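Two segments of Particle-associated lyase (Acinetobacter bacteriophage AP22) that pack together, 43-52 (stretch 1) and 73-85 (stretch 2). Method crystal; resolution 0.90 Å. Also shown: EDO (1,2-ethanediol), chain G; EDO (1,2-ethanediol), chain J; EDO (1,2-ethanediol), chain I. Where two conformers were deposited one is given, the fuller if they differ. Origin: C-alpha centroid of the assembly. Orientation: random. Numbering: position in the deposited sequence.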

# COMPACT_ATOMS: atom_id res chain seq x y z
N LEU A 43 10.26 20.17 42.36
CA LEU A 43 10.07 19.01 41.48
C LEU A 43 9.47 19.40 40.14
O LEU A 43 9.54 18.57 39.21
CB LEU A 43 9.25 17.94 42.17
CG LEU A 43 9.95 17.30 43.39
CD1 LEU A 43 8.95 16.55 44.22
CD2 LEU A 43 11.11 16.44 42.96
N THR A 44 8.88 20.57 40.01
CA THR A 44 8.27 21.01 38.78
C THR A 44 8.80 22.41 38.42
O THR A 44 8.68 23.32 39.24
CB THR A 44 6.76 21.10 38.89
OG1 THR A 44 6.30 19.85 39.44
CG2 THR A 44 6.08 21.36 37.58
N ALA A 45 9.31 22.58 37.21
CA ALA A 45 9.80 23.86 36.75
C ALA A 45 8.72 24.56 35.89
O ALA A 45 8.16 23.97 34.99
CB ALA A 45 11.06 23.74 35.95
N HIS A 46 8.48 25.81 36.21
CA HIS A 46 7.56 26.68 35.50
C HIS A 46 8.25 27.93 35.03
O HIS A 46 8.99 28.55 35.77
CB HIS A 46 6.42 27.09 36.44
CG HIS A 46 5.51 25.99 36.88
ND1 HIS A 46 4.48 25.58 36.06
CD2 HIS A 46 5.46 25.24 37.99
CE1 HIS A 46 3.84 24.58 36.68
NE2 HIS A 46 4.41 24.37 37.87
N LEU A 47 7.90 28.39 33.83
CA LEU A 47 8.47 29.62 33.32
C LEU A 47 8.17 30.79 34.26
O LEU A 47 9.00 31.67 34.46
CB LEU A 47 7.99 29.90 31.90
CG LEU A 47 8.59 31.13 31.24
CD1 LEU A 47 10.08 30.96 31.01
CD2 LEU A 47 7.88 31.43 29.94
N ASP A 48 6.96 30.82 34.84
CA ASP A 48 6.56 31.98 35.64
C ASP A 48 7.49 32.20 36.84
O ASP A 48 7.71 33.36 37.22
CB ASP A 48 5.12 31.85 36.12
CG ASP A 48 4.10 32.35 35.10
OD1 ASP A 48 4.19 31.96 33.93
OD2 ASP A 48 3.18 33.08 35.52
N THR A 49 7.99 31.15 37.48
CA THR A 49 8.89 31.36 38.60
C THR A 49 10.18 32.00 38.14
O THR A 49 10.76 32.88 38.83
CB THR A 49 9.16 30.04 39.37
OG1 THR A 49 9.77 29.13 38.50
CG2 THR A 49 7.93 29.53 40.05
N TYR A 50 10.72 31.60 36.98
CA TYR A 50 11.87 32.20 36.39
C TYR A 50 11.65 33.67 36.02
O TYR A 50 12.52 34.53 36.24
CB TYR A 50 12.36 31.43 35.12
CG TYR A 50 13.36 30.34 35.46
CD1 TYR A 50 12.97 29.08 35.86
CD2 TYR A 50 14.70 30.59 35.33
CE1 TYR A 50 13.93 28.11 36.15
CE2 TYR A 50 15.67 29.64 35.61
CZ TYR A 50 15.27 28.40 36.02
OH TYR A 50 16.20 27.41 36.32
N LEU A 51 10.50 33.97 35.43
CA LEU A 51 10.19 35.35 35.10
C LEU A 51 10.23 36.23 36.33
O LEU A 51 10.80 37.33 36.35
CB LEU A 51 8.82 35.45 34.39
CG LEU A 51 8.79 34.81 32.99
CD1 LEU A 51 7.36 34.70 32.52
CD2 LEU A 51 9.56 35.59 31.99
N LYS A 52 9.61 35.78 37.43
CA LYS A 52 9.63 36.55 38.66
C LYS A 52 11.05 36.70 39.16
O LYS A 52 11.51 37.82 39.49
CB LYS A 52 8.80 35.91 39.76
CG LYS A 52 8.83 36.71 41.08
CD LYS A 52 7.87 37.88 41.04
CE LYS A 52 7.99 38.74 42.27
NZ LYS A 52 9.32 39.40 42.40
N GLY A 73 20.22 23.67 33.40
CA GLY A 73 20.03 22.22 33.31
C GLY A 73 18.64 21.74 33.66
O GLY A 73 18.44 20.56 34.00
N VAL A 74 17.62 22.63 33.62
CA VAL A 74 16.22 22.23 33.84
C VAL A 74 15.91 21.26 32.75
O VAL A 74 16.16 21.57 31.57
CB VAL A 74 15.32 23.45 33.81
CG1 VAL A 74 13.83 23.05 33.68
CG2 VAL A 74 15.53 24.29 35.07
N LYS A 75 15.34 20.11 33.08
CA LYS A 75 15.03 19.09 32.07
C LYS A 75 13.59 19.02 31.65
O LYS A 75 13.27 18.22 30.71
CB LYS A 75 15.48 17.73 32.59
CG LYS A 75 16.98 17.59 32.76
CD LYS A 75 17.54 16.54 33.63
CE LYS A 75 19.08 16.58 33.52
NZ LYS A 75 19.68 17.84 34.09
N LYS A 76 12.72 19.81 32.26
CA LYS A 76 11.33 19.81 31.83
C LYS A 76 10.76 21.13 32.29
O LYS A 76 10.72 21.41 33.50
CB LYS A 76 10.63 18.60 32.44
CG LYS A 76 9.21 18.41 31.97
CD LYS A 76 8.65 17.12 32.53
CE LYS A 76 7.24 16.86 32.16
NZ LYS A 76 6.75 15.47 32.51
N LEU A 77 10.28 21.92 31.33
CA LEU A 77 9.77 23.25 31.64
C LEU A 77 8.30 23.36 31.25
O LEU A 77 7.94 23.13 30.08
CB LEU A 77 10.55 24.32 30.87
CG LEU A 77 10.10 25.78 31.12
CD1 LEU A 77 10.43 26.21 32.53
CD2 LEU A 77 10.69 26.69 30.07
N HIS A 78 7.47 23.74 32.20
CA HIS A 78 6.05 24.01 31.97
C HIS A 78 5.88 25.50 31.67
O HIS A 78 6.47 26.34 32.35
CB HIS A 78 5.23 23.63 33.20
CG HIS A 78 5.23 22.18 33.47
ND1 HIS A 78 6.24 21.49 34.08
CD2 HIS A 78 4.26 21.28 33.13
CE1 HIS A 78 5.85 20.15 34.08
NE2 HIS A 78 4.66 20.05 33.53
N VAL A 79 5.08 25.81 30.66
CA VAL A 79 4.87 27.19 30.20
C VAL A 79 3.39 27.51 30.16
O VAL A 79 2.61 26.81 29.49
CB VAL A 79 5.54 27.44 28.84
CG1 VAL A 79 5.33 28.87 28.40
CG2 VAL A 79 7.02 27.08 28.89
N LYS A 80 3.01 28.59 30.84
CA LYS A 80 1.66 29.12 30.83
C LYS A 80 1.35 29.77 29.52
O LYS A 80 2.18 30.45 28.88
CB LYS A 80 1.56 30.16 31.96
CG LYS A 80 0.21 30.84 32.11
CD LYS A 80 0.12 31.75 33.35
CE LYS A 80 -1.15 32.54 33.40
NZ LYS A 80 -2.33 31.67 33.68
N SER A 81 0.09 29.64 29.09
CA SER A 81 -0.38 30.16 27.81
C SER A 81 -0.36 31.70 27.78
O SER A 81 -1.19 32.36 28.41
CB SER A 81 -1.81 29.69 27.61
OG SER A 81 -2.32 30.11 26.38
N ARG A 82 0.58 32.23 27.01
CA ARG A 82 0.72 33.63 26.65
C ARG A 82 1.47 33.65 25.32
O ARG A 82 2.09 32.66 24.95
CB ARG A 82 1.57 34.48 27.67
CG ARG A 82 1.14 34.44 29.11
CD ARG A 82 2.03 35.38 29.92
NE ARG A 82 1.78 35.46 31.34
CZ ARG A 82 2.34 34.68 32.26
NH1 ARG A 82 3.15 33.68 31.93
NH2 ARG A 82 2.09 34.90 33.54
N GLU A 83 1.48 34.80 24.66
CA GLU A 83 2.40 35.05 23.56
C GLU A 83 3.66 35.72 24.13
O GLU A 83 3.53 36.79 24.77
CB GLU A 83 1.80 35.88 22.46
CG GLU A 83 2.74 36.07 21.29
CD GLU A 83 2.13 36.73 20.10
OE1 GLU A 83 1.07 36.24 19.64
OE2 GLU A 83 2.72 37.71 19.54
N TYR A 84 4.81 35.13 23.92
CA TYR A 84 6.08 35.61 24.46
C TYR A 84 6.98 36.07 23.33
O TYR A 84 7.23 35.32 22.37
CB TYR A 84 6.80 34.50 25.20
CG TYR A 84 6.05 33.91 26.36
CD1 TYR A 84 6.08 34.50 27.61
CD2 TYR A 84 5.29 32.75 26.22
CE1 TYR A 84 5.40 33.96 28.68
CE2 TYR A 84 4.60 32.21 27.27
CZ TYR A 84 4.66 32.79 28.51
OH TYR A 84 4.01 32.27 29.60
N ILE A 85 7.59 37.25 23.49
CA ILE A 85 8.64 37.72 22.60
C ILE A 85 9.92 36.91 22.84
O ILE A 85 10.36 36.78 23.98
CB ILE A 85 8.89 39.21 22.84
CG1 ILE A 85 7.67 40.02 22.46
CG2 ILE A 85 10.14 39.68 22.14
CD1 ILE A 85 7.72 41.48 22.90
C1 EDO G . 2.22 26.85 33.99
O1 EDO G . 3.58 27.03 33.95
C2 EDO G . 1.69 25.85 32.94
O2 EDO G . 2.05 24.53 33.22
C1 EDO J . 12.29 20.16 36.30
O1 EDO J . 12.94 19.35 35.32
C2 EDO J . 13.19 20.44 37.46
O2 EDO J . 14.30 21.22 37.09
C1 EDO I . 3.20 34.09 38.81
O1 EDO I . 2.44 33.14 38.14
C2 EDO I . 2.70 35.51 38.89
O2 EDO I . 2.52 36.04 37.54
O HOH W 1 8.88 20.50 35.26
O HOH W 2 9.49 20.11 35.65
O HOH W 3 4.82 29.37 33.26
O HOH W 4 4.82 30.62 31.73

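How do the two backbones join? Around His 46 and His 78 they run parallel, with the CA atoms of these two residues 4.7 Å apart. His 78 is bracketed by two hydrogen bonds: its N donates to Ala 45 O at 2.9 Å and nearly straight, and its O accepts from Leu 47 N, also at 2.9 Å. Because one residue serves both neighbours of His 46, this is the usual pattern of a parallel bridge. The second bond also employs an amide from the first turn of the helix, where no preceding turn supplies a carbonyl. Between the two, His 46 CA lies 3.4 Å from His 78 O, a CA-H...O contact.

What do the two histidines do with their side chains? Both project to the same face of the small sheet, and their rings form an oblique pair, centroids 5.4 Å apart and planes at 43°. His 78 turns its ring back on the bridge, so that ND1 donates to Ala 45 O at 3.3 Å, a longer and more bent bond than the one from its own N to the same oxygen. His 46 ND1 instead meets O1 of the ethanediol in chain G at 2.7 Å, a hydrogen bond in which either could be the donor.

Where does charge hold the contact? Asp 48 and Arg 82 form a salt bridge with two prongs: Arg 82 NH1 donates to Asp 48 OD1 at 2.8 Å and Arg 82 NH2 to Asp 48 OD2 at 2.9 Å. Both N-H...O angles are 175°, and OD1 lies near the guanidinium plane, so carboxylate and guanidinium meet edge on. Arg 82 NH1 also donates to Tyr 84 OH at 2.9 Å, and that hydroxyl donates to Lys 80 O at 2.7 Å, which ties the arginine's end into its own stretch. Water 4 extends the network, donating to Asp 48 OD1 and Tyr 84 OH and accepting from Lys 80 N.

Which apolar side chains fill the rest? Leu 47, buried at the start of the helix, sets CD2 over one face of the Tyr 84 ring, 4.0 Å from its centroid, in a CH-pi contact. The same methyl carbon, Leu 47 CD2, lies 3.9 Å from Val 79 CG1, so it touches both strands of the second stretch. On the sheet face that carries Ala 45 and Leu 77, Ala 45 CB packs 3.6 Å from Val 74 CG1. Tyr 50 extends this patch, its OH 3.4 Å from Val 74 CG2.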